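Local coordinates for protein cellulase (glycosyl hydrolase family 5) (Bacteroides ovatus, PDB 3ZMR) that hydrolyses internal beta-1,4-glucosidic linkages in the backbone of xyloglucan with retention of anomeric configuration, releasing xyloglucan oligosaccharides, at residues 135-140 with 215-220; 221-226 with 264-269. All blocks are in the same frame, centred on the assembly; numbering follows the deposited sequence.

In the fold
Both contacts lie in the glycosyl hydrolase family 5 module, an eight-stranded parallel beta/alpha barrel. Following the chain from the N terminus, strand 125-127 leads to 135-140, which includes the short strand 136-137. The chain then runs through barrel strands 170-173 and 210-214 before 215-220 comes back against it, closing contact 1. The same loop continues directly into 221-226, where contact 2 opens; it closes after helix 227-248 and strand 255-258, when 264-269 arrives. The two contacts are therefore in series, neither nesting nor crossing. They meet where W217 packs against N223, and together tie the loops following the first, third and fourth barrel strands along the substrate side.

Contact 1: 135-140 with 215-220; sequences VIVGND and IHWEGG. With XYS (alpha-D-xylopyranose), chain C; XYS (alpha-D-xylopyranose), chain B; GLC (alpha-D-glucopyranose), chain L; BGC (beta-D-glucopyranose), chain D.
V135 and V137 each turn a CG2 methyl toward the six-membered part of the W217 indole. The methyl of V137 lies 3.9 Å from W217 CH2, and V135 CG2 sits 4.1 Å from W217 CZ3; both meet the ring obliquely. With V135 CG1 anti to the carbonyl carbon (chi1 -72°), CG2 falls between the backbone N and the carbonyl carbon, and from there it also reaches E218 CA at 4.0 Å. No hydrogen bond joins the two segments.

The backbone of 215-220 shapes the tryptophan's surroundings. A type I' turn from W217 to G220 brings the N atoms of G219 and G220 against one indole face, near its rim. At the phi/psi of G219 and G220 a CB would collide with the preceding carbonyl O. This turn follows the third strand of the family 5 beta/alpha barrel, at the end of the barrel where substrate binds.

The xylose of chain C lies over the opposite indole face, its C2 above the centre; its ring oxygen O5 is 3.1 Å from W217 CE3. Two hydrogen bonds also hold the sugars. V137 N gives a nearly straight bond (171°) to O5 of the chain B xylose, at 3.0 Å. H216 NE2 donates to O3 of the glucose, 2.9 Å away in the alpha form, with the acceptor near the imidazole plane; N261 binds the same sugar. H216 ND1 is bonded to N214 ND2, while E218 OE2 is hydrogen-bonded to W221 NE1 and S178 OG, and OE1 to Y177 N.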
ATOM      1  N   VAL A 135      15.555 -12.215   6.040  1.00  9.69           N
ATOM      2  CA  VAL A 135      16.603 -12.456   5.050  1.00  9.43           C
ATOM      3  C   VAL A 135      17.964 -12.122   5.697  1.00 10.73           C
ATOM      4  O   VAL A 135      18.074 -11.188   6.475  1.00 10.35           O
ATOM      5  CB  VAL A 135      16.404 -11.627   3.754  1.00 10.94           C
ATOM      6  CG1 VAL A 135      15.235 -12.176   2.949  1.00 12.93           C
ATOM      7  CG2 VAL A 135      16.255 -10.130   4.061  1.00 13.02           C
ATOM      8  N   ILE A 136      18.974 -12.912   5.350  1.00 12.18           N
ATOM      9  CA  ILE A 136      20.354 -12.569   5.668  1.00  9.29           C
ATOM     10  C   ILE A 136      20.854 -11.785   4.449  1.00  9.74           C
ATOM     11  O   ILE A 136      20.791 -12.262   3.309  1.00 11.16           O
ATOM     12  CB  ILE A 136      21.195 -13.819   5.955  1.00 10.54           C
ATOM     13  CG1 ILE A 136      20.595 -14.649   7.107  1.00 15.82           C
ATOM     14  CG2 ILE A 136      22.650 -13.440   6.190  1.00 12.90           C
ATOM     15  CD1 ILE A 136      20.379 -13.935   8.411  1.00 16.35           C
ATOM     16  N   VAL A 137      21.310 -10.565   4.701  1.00 12.71           N
ATOM     17  CA  VAL A 137      21.715  -9.655   3.632  1.00 13.58           C
ATOM     18  C   VAL A 137      23.224  -9.443   3.669  1.00 12.68           C
ATOM     19  O   VAL A 137      23.773  -8.956   4.650  1.00 15.78           O
ATOM     20  CB  VAL A 137      21.020  -8.280   3.736  1.00 14.65           C
ATOM     21  CG1 VAL A 137      21.358  -7.426   2.522  1.00 17.32           C
ATOM     22  CG2 VAL A 137      19.524  -8.441   3.841  1.00 14.21           C
ATOM     23  N   GLY A 138      23.867  -9.764   2.568  1.00 12.14           N
ATOM     24  CA  GLY A 138      25.309  -9.597   2.445  1.00 15.27           C
ATOM     25  C   GLY A 138      25.696  -8.197   1.974  1.00 18.79           C
ATOM     26  O   GLY A 138      24.855  -7.446   1.474  1.00 23.55           O
ATOM     27  N   ASN A 139      26.965  -7.850   2.105  1.00 19.21           N
ATOM     28  CA  ASN A 139      27.469  -6.491   1.810  1.00 22.83           C
ATOM     29  C   ASN A 139      27.389  -6.084   0.337  1.00 35.39           C
ATOM     30  O   ASN A 139      27.522  -4.915  -0.003  1.00 50.23           O
ATOM     31  CB  ASN A 139      28.892  -6.283   2.364  1.00 29.31           C
ATOM     32  CG  ASN A 139      29.983  -7.055   1.604  1.00 26.66           C
ATOM     33  OD1 ASN A 139      29.722  -7.940   0.780  1.00 27.72           O
ATOM     34  ND2 ASN A 139      31.240  -6.716   1.909  1.00 41.56           N
ATOM     35  N   ASP A 140      27.193  -7.081  -0.513  1.00 30.08           N
ATOM     36  CA  ASP A 140      26.995  -6.918  -1.956  1.00 45.59           C
ATOM     37  C   ASP A 140      25.501  -7.036  -2.336  1.00 39.98           C
ATOM     38  O   ASP A 140      25.167  -7.047  -3.522  1.00 38.82           O
ATOM     39  CB  ASP A 140      27.804  -7.985  -2.706  1.00 79.89           C
ATOM     40  CG  ASP A 140      27.420  -9.415  -2.315  1.00 49.91           C
ATOM     41  OD1 ASP A 140      26.564  -9.610  -1.404  1.00 43.66           O
ATOM     42  OD2 ASP A 140      27.989 -10.352  -2.917  1.00 56.22           O
ATOM     43  N   ILE A 215       4.929  -8.576  -0.606  1.00  7.03           N
ATOM     44  CA  ILE A 215       6.382  -8.706  -0.847  1.00  8.77           C
ATOM     45  C   ILE A 215       7.015  -7.592   0.001  1.00  7.90           C
ATOM     46  O   ILE A 215       6.731  -6.419  -0.183  1.00  9.78           O
ATOM     47  CB  ILE A 215       6.780  -8.567  -2.327  1.00  9.93           C
ATOM     48  CG1 ILE A 215       6.107  -9.628  -3.200  1.00 16.33           C
ATOM     49  CG2 ILE A 215       8.305  -8.687  -2.422  1.00 10.41           C
ATOM     50  CD1 ILE A 215       6.379  -9.420  -4.670  1.00 12.35           C
ATOM     51  N   HIS A 216       7.875  -7.963   0.947  1.00  7.79           N
ATOM     52  CA  HIS A 216       8.352  -7.029   1.953  1.00  8.20           C
ATOM     53  C   HIS A 216       9.681  -6.423   1.478  1.00  8.56           C
ATOM     54  O   HIS A 216      10.034  -6.523   0.295  1.00 10.47           O
ATOM     55  CB  HIS A 216       8.497  -7.753   3.299  1.00 12.29           C
ATOM     56  CG  HIS A 216       8.336  -6.881   4.510  1.00  8.52           C
ATOM     57  ND1 HIS A 216       7.126  -6.354   4.868  1.00  8.37           N
ATOM     58  CD2 HIS A 216       9.226  -6.477   5.463  1.00  9.90           C
ATOM     59  CE1 HIS A 216       7.256  -5.670   5.997  1.00  8.24           C
ATOM     60  NE2 HIS A 216       8.528  -5.745   6.391  1.00  9.21           N
ATOM     61  N   TRP A 217      10.428  -5.829   2.396  1.00  8.45           N
ATOM     62  CA  TRP A 217      11.680  -5.128   2.096  1.00  9.18           C
ATOM     63  C   TRP A 217      12.705  -6.013   1.371  1.00 10.07           C
ATOM     64  O   TRP A 217      13.247  -5.643   0.342  1.00  9.25           O
ATOM     65  CB  TRP A 217      12.274  -4.644   3.426  1.00  8.37           C
ATOM     66  CG  TRP A 217      13.651  -4.048   3.324  1.00  9.18           C
ATOM     67  CD1 TRP A 217      14.022  -2.844   2.749  1.00 11.45           C
ATOM     68  CD2 TRP A 217      14.867  -4.648   3.809  1.00  9.34           C
ATOM     69  NE1 TRP A 217      15.394  -2.673   2.847  1.00 11.51           N
ATOM     70  CE2 TRP A 217      15.923  -3.747   3.514  1.00 13.11           C
ATOM     71  CE3 TRP A 217      15.155  -5.829   4.512  1.00 11.56           C
ATOM     72  CZ2 TRP A 217      17.231  -3.997   3.893  1.00 11.39           C
ATOM     73  CZ3 TRP A 217      16.475  -6.076   4.871  1.00 12.44           C
ATOM     74  CH2 TRP A 217      17.476  -5.181   4.561  1.00 11.81           C
ATOM     75  N   GLU A 218      12.970  -7.175   1.951  1.00  9.57           N
ATOM     76  CA  GLU A 218      13.893  -8.193   1.402  1.00  9.94           C
ATOM     77  C   GLU A 218      15.153  -7.626   0.709  1.00 10.38           C
ATOM     78  O   GLU A 218      15.491  -7.958  -0.428  1.00 12.81           O
ATOM     79  CB  GLU A 218      13.181  -9.227   0.550  1.00 11.36           C
ATOM     80  CG  GLU A 218      12.486  -8.714  -0.687  1.00 12.16           C
ATOM     81  CD  GLU A 218      12.072  -9.827  -1.638  1.00 12.05           C
ATOM     82  OE1 GLU A 218      11.971 -10.991  -1.193  1.00 12.84           O
ATOM     83  OE2 GLU A 218      11.834  -9.517  -2.830  1.00 12.24           O
ATOM     84  N   GLY A 219      15.858  -6.768   1.444  1.00 10.04           N
ATOM     85  CA  GLY A 219      17.121  -6.193   1.001  1.00 11.66           C
ATOM     86  C   GLY A 219      17.047  -4.848   0.317  1.00 11.18           C
ATOM     87  O   GLY A 219      18.083  -4.193   0.114  1.00 14.62           O
ATOM     88  N   GLY A 220      15.834  -4.429  -0.050  1.00 11.08           N
ATOM     89  CA  GLY A 220      15.611  -3.062  -0.542  1.00 10.87           C
ATOM     90  C   GLY A 220      15.697  -2.893  -2.056  1.00  9.67           C
ATOM     91  O   GLY A 220      15.798  -1.758  -2.545  1.00 11.63           O
TER
HETATM   92  C1  XYS C   7      14.916  -4.230   7.552  1.00 24.21           C
HETATM   93  C2  XYS C   7      15.821  -3.065   7.074  1.00 22.07           C
HETATM   94  C3  XYS C   7      15.019  -1.778   7.229  1.00 25.32           C
HETATM   95  C4  XYS C   7      13.670  -1.858   6.526  1.00 25.61           C
HETATM   96  C5  XYS C   7      12.864  -3.114   6.912  1.00 22.78           C
HETATM   97  O2  XYS C   7      17.080  -2.921   7.799  1.00 29.87           O
HETATM   98  O3  XYS C   7      15.714  -0.642   6.703  1.00 32.08           O
HETATM   99  O4  XYS C   7      12.925  -0.705   6.882  1.00 48.80           O
HETATM  100  O5  XYS C   7      13.686  -4.268   6.809  1.00 19.59           O
HETATM  101  C1  XYS B   5      22.254  -9.259   8.447  1.00 18.76           C
HETATM  102  C2  XYS B   5      22.569  -7.770   8.326  1.00 21.74           C
HETATM  103  C3  XYS B   5      21.314  -6.941   8.612  1.00 18.39           C
HETATM  104  C4  XYS B   5      20.168  -7.424   7.715  1.00 16.91           C
HETATM  105  C5  XYS B   5      19.977  -8.949   7.847  1.00 17.44           C
HETATM  106  O2  XYS B   5      23.626  -7.405   9.223  1.00 24.03           O
HETATM  107  O3  XYS B   5      21.608  -5.554   8.374  1.00 26.22           O
HETATM  108  O4  XYS B   5      18.940  -6.720   8.005  1.00 19.98           O
HETATM  109  O5  XYS B   5      21.205  -9.627   7.550  1.00 18.89           O
HETATM  110  C1  GLC L1519       8.493  -1.043   9.227  0.50 18.82           C
HETATM  111  C2  GLC L1519       9.013  -2.241   8.442  0.50 15.45           C
HETATM  112  C3  GLC L1519       9.395  -3.402   9.362  0.50 13.01           C
HETATM  113  C4  GLC L1519      10.365  -2.849  10.410  0.50 18.55           C
HETATM  114  C5  GLC L1519       9.809  -1.565  11.044  0.50 39.31           C
HETATM  115  C6  GLC L1519      10.706  -0.959  12.119  0.50 70.31           C
HETATM  116  O2  GLC L1519       8.052  -2.601   7.485  0.50 11.30           O
HETATM  117  O3  GLC L1519       9.913  -4.527   8.617  0.50  7.94           O
HETATM  118  O4  GLC L1519      10.490  -3.851  11.382  0.50 25.57           O
HETATM  119  O5  GLC L1519       9.540  -0.602  10.050  0.50 24.90           O
HETATM  120  O6  GLC L1519      10.303  -1.520  13.353  0.50 90.45           O
HETATM  121  C2  BGC D   1       9.021  -2.139   8.252  0.50 20.95           C
HETATM  122  C3  BGC D   1       9.356  -3.233   9.280  0.50 22.28           C
HETATM  123  C4  BGC D   1      10.222  -2.711  10.422  0.50 29.09           C
HETATM  124  C5  BGC D   1       9.462  -1.490  10.959  0.50 35.62           C
HETATM  125  C6  BGC D   1      10.167  -0.903  12.170  0.50 39.76           C
HETATM  126  C1  BGC D   1       8.551  -0.787   8.808  0.50 25.60           C
HETATM  127  O2  BGC D   1       8.026  -2.635   7.359  0.50 15.46           O
HETATM  128  O3  BGC D   1      10.038  -4.307   8.599  0.50 21.62           O
HETATM  129  O4  BGC D   1      10.458  -3.769  11.395  0.50 26.44           O
HETATM  130  O5  BGC D   1       9.343  -0.465   9.953  0.50 41.96           O
HETATM  131  O6  BGC D   1      11.556  -0.764  11.824  0.50 61.75           O

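Contact 2: 221-226 with 264-269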
ATOM      1  N   TRP A 221      15.633  -3.982  -2.828  1.00 11.10           N
ATOM      2  CA  TRP A 221      15.753  -3.852  -4.293  1.00 13.99           C
ATOM      3  C   TRP A 221      14.735  -2.922  -4.934  1.00 10.22           C
ATOM      4  O   TRP A 221      15.016  -2.354  -5.981  1.00 10.71           O
ATOM      5  CB  TRP A 221      15.646  -5.207  -4.972  1.00 10.99           C
ATOM      6  CG  TRP A 221      14.333  -5.910  -4.824  1.00 11.37           C
ATOM      7  CD1 TRP A 221      13.970  -6.809  -3.846  1.00 10.63           C
ATOM      8  CD2 TRP A 221      13.173  -5.753  -5.669  1.00 10.18           C
ATOM      9  NE1 TRP A 221      12.671  -7.227  -4.035  1.00 11.05           N
ATOM     10  CE2 TRP A 221      12.164  -6.614  -5.160  1.00 10.83           C
ATOM     11  CE3 TRP A 221      12.908  -5.023  -6.828  1.00 11.46           C
ATOM     12  CZ2 TRP A 221      10.880  -6.697  -5.745  1.00 11.57           C
ATOM     13  CZ3 TRP A 221      11.644  -5.140  -7.422  1.00 11.07           C
ATOM     14  CH2 TRP A 221      10.670  -5.993  -6.901  1.00 11.04           C
ATOM     15  N   LEU A 222      13.553  -2.768  -4.309  1.00  9.94           N
ATOM     16  CA  LEU A 222      12.488  -1.944  -4.904  1.00 10.36           C
ATOM     17  C   LEU A 222      12.700  -0.448  -4.617  1.00 11.74           C
ATOM     18  O   LEU A 222      12.021   0.406  -5.176  1.00 10.83           O
ATOM     19  CB  LEU A 222      11.100  -2.396  -4.429  1.00  9.18           C
ATOM     20  CG  LEU A 222       9.889  -1.838  -5.168  1.00 10.02           C
ATOM     21  CD1 LEU A 222       9.928  -2.051  -6.670  1.00 11.25           C
ATOM     22  CD2 LEU A 222       8.619  -2.415  -4.555  1.00 10.31           C
ATOM     23  N   ASN A 223      13.663  -0.134  -3.750  1.00  9.72           N
ATOM     24  CA  ASN A 223      13.850   1.227  -3.262  1.00 10.91           C
ATOM     25  C   ASN A 223      14.662   2.116  -4.188  1.00 10.38           C
ATOM     26  O   ASN A 223      15.644   2.758  -3.781  1.00 12.07           O
ATOM     27  CB  ASN A 223      14.445   1.211  -1.853  1.00 10.70           C
ATOM     28  CG  ASN A 223      13.469   0.688  -0.817  1.00 12.31           C
ATOM     29  OD1 ASN A 223      12.249   0.683  -1.025  1.00 11.30           O
ATOM     30  ND2 ASN A 223      13.999   0.213   0.311  1.00 11.80           N
ATOM     31  N   HIS A 224      14.230   2.144  -5.443  1.00 12.12           N
ATOM     32  CA  HIS A 224      14.813   2.999  -6.474  1.00 10.65           C
ATOM     33  C   HIS A 224      13.735   3.565  -7.373  1.00 10.73           C
ATOM     34  O   HIS A 224      13.665   3.239  -8.574  1.00 14.17           O
ATOM     35  CB  HIS A 224      15.864   2.251  -7.279  1.00 14.00           C
ATOM     36  CG  HIS A 224      16.898   1.615  -6.418  1.00 12.43           C
ATOM     37  ND1 HIS A 224      17.950   2.333  -5.894  1.00 14.53           N
ATOM     38  CD2 HIS A 224      16.991   0.366  -5.901  1.00 14.20           C
ATOM     39  CE1 HIS A 224      18.675   1.537  -5.121  1.00 16.67           C
ATOM     40  NE2 HIS A 224      18.112   0.339  -5.107  1.00 20.15           N
ATOM     41  N   PRO A 225      12.904   4.455  -6.817  1.00 10.59           N
ATOM     42  CA  PRO A 225      11.721   4.941  -7.549  1.00 13.25           C
ATOM     43  C   PRO A 225      12.105   6.106  -8.467  1.00 11.39           C
ATOM     44  O   PRO A 225      11.748   7.243  -8.223  1.00 11.87           O
ATOM     45  CB  PRO A 225      10.785   5.391  -6.423  1.00 18.54           C
ATOM     46  CG  PRO A 225      11.716   5.854  -5.354  1.00 14.36           C
ATOM     47  CD  PRO A 225      12.903   4.922  -5.427  1.00 14.40           C
ATOM     48  N   VAL A 226      12.875   5.773  -9.495  1.00 12.62           N
ATOM     49  CA  VAL A 226      13.396   6.734 -10.465  1.00 11.43           C
ATOM     50  C   VAL A 226      13.247   6.133 -11.857  1.00 14.82           C
ATOM     51  O   VAL A 226      13.247   4.907 -12.033  1.00 13.51           O
ATOM     52  CB  VAL A 226      14.874   7.114 -10.191  1.00 14.29           C
ATOM     53  CG1 VAL A 226      15.024   7.814  -8.834  1.00 15.01           C
ATOM     54  CG2 VAL A 226      15.791   5.915 -10.266  1.00 17.34           C
ATOM     55  N   ASN A 264      11.041   3.566  -0.758  1.00 11.23           N
ATOM     56  CA  ASN A 264      11.886   4.712  -0.428  1.00 14.02           C
ATOM     57  C   ASN A 264      12.918   4.848  -1.541  1.00 11.89           C
ATOM     58  O   ASN A 264      13.132   3.921  -2.281  1.00 10.91           O
ATOM     59  CB  ASN A 264      12.645   4.390   0.908  1.00 16.50           C
ATOM     60  CG  ASN A 264      13.507   5.507   1.411  1.00 23.24           C
ATOM     61  OD1 ASN A 264      14.723   5.332   1.574  1.00 35.16           O
ATOM     62  ND2 ASN A 264      12.903   6.642   1.699  1.00 22.89           N
ATOM     63  N   ASN A 265      13.549   6.018  -1.663  1.00 10.83           N
ATOM     64  CA  ASN A 265      14.745   6.122  -2.481  1.00 12.27           C
ATOM     65  C   ASN A 265      16.028   5.911  -1.649  1.00 12.34           C
ATOM     66  O   ASN A 265      16.524   6.833  -1.017  1.00 16.81           O
ATOM     67  CB  ASN A 265      14.797   7.447  -3.225  1.00 12.64           C
ATOM     68  CG  ASN A 265      15.930   7.484  -4.214  1.00 17.38           C
ATOM     69  OD1 ASN A 265      16.712   6.512  -4.307  1.00 17.76           O
ATOM     70  ND2 ASN A 265      16.034   8.576  -4.960  1.00 16.11           N
ATOM     71  N   ASP A 266      16.557   4.698  -1.683  1.00 11.10           N
ATOM     72  CA  ASP A 266      17.709   4.322  -0.860  1.00 14.48           C
ATOM     73  C   ASP A 266      19.012   5.016  -1.234  1.00 19.41           C
ATOM     74  O   ASP A 266      19.957   4.980  -0.452  1.00 24.63           O
ATOM     75  CB  ASP A 266      17.876   2.787  -0.861  1.00 16.91           C
ATOM     76  CG  ASP A 266      16.958   2.078   0.192  1.00 18.12           C
ATOM     77  OD1 ASP A 266      16.241   2.773   0.973  1.00 23.45           O
ATOM     78  OD2 ASP A 266      16.968   0.825   0.246  1.00 23.15           O
ATOM     79  N   ASP A 267      19.055   5.607  -2.427  1.00 16.14           N
ATOM     80  CA  ASP A 267      20.229   6.342  -2.927  1.00 16.91           C
ATOM     81  C   ASP A 267      20.204   7.818  -2.523  1.00 20.29           C
ATOM     82  O   ASP A 267      21.188   8.521  -2.742  1.00 22.49           O
ATOM     83  CB  ASP A 267      20.319   6.253  -4.470  1.00 30.96           C
ATOM     84  CG  ASP A 267      20.784   4.888  -4.982  1.00 46.21           C
ATOM     85  OD1 ASP A 267      21.103   3.973  -4.191  1.00 33.19           O
ATOM     86  OD2 ASP A 267      20.846   4.732  -6.220  1.00122.29           O
ATOM     87  N   ALA A 268      19.100   8.317  -1.949  1.00 19.57           N
ATOM     88  CA  ALA A 268      18.984   9.783  -1.735  1.00 18.52           C
ATOM     89  C   ALA A 268      19.227  10.256  -0.306  1.00 26.43           C
ATOM     90  O   ALA A 268      19.096  11.445  -0.012  1.00 21.20           O
ATOM     91  CB  ALA A 268      17.660  10.310  -2.271  1.00 19.47           C
ATOM     92  N   ASN A 269      19.583   9.340   0.589  1.00 28.51           N
ATOM     93  CA  ASN A 269      20.037   9.730   1.937  1.00 26.61           C
ATOM     94  C   ASN A 269      19.026  10.597   2.731  1.00 26.48           C
ATOM     95  O   ASN A 269      19.416  11.566   3.355  1.00 33.08           O
ATOM     96  CB  ASN A 269      21.401  10.450   1.835  1.00 47.64           C
ATOM     97  CG  ASN A 269      22.179  10.443   3.146  1.00 75.84           C
ATOM     98  OD1 ASN A 269      22.674  11.482   3.584  1.00 57.58           O
ATOM     99  ND2 ASN A 269      22.298   9.272   3.775  1.00 58.52           N
TER
HETATM  100  O   HOH W   1      17.511   5.065  -6.549  1.00 20.47           O
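N223 O accepts the backbone N-H of D266 at 3.0 Å, an almost straight bond, and the N223 side chain adds two more bonds to the same loop. The two segments belong to the loops after the third and fourth strands of the beta/alpha barrel, and N223 and P225 are each the centre of an inverse gamma turn, so the first segment bends sharply where it meets 264-269.

In N223, CG stands anti to the carbonyl carbon, beside the backbone N (chi1 -69°), and the two branches of the amide bond different residues. ND2 donates to D266 OD2 at 3.0 Å; the carboxylate oxygen lies close to the amide plane but is itself met from above the carboxylate plane, the two planes standing 76° apart. On the other branch OD1 takes N264 N at 3.1 Å, with that N-H well above the amide carbonyl plane. An alanine here would probably leave N264 N and D266 OD2 without these mates and free the D266 carboxylate to turn. N264 ND2 is hydrogen-bonded to N310 OD1.

Van der Waals packing sits beside these bonds. P225 CD touches N264 O at 3.3 Å and the CB of N265 at 3.8 Å, while V226 CG1 approaches N265 ND2; N277 of helix 275-293 bonds P225 O. N265 OD1 accepts D267 N in an Asx turn, at the start of the type I turn from N265 to A268.

H224 reaches D267 by its ring edge, CE1 lying 3.6 Å from D267 OD1, ring and carboxylate planes 64° apart. A water at 2.8 Å from H224 ND1 donates to N265 OD1 and, weakly, to D267 OD2.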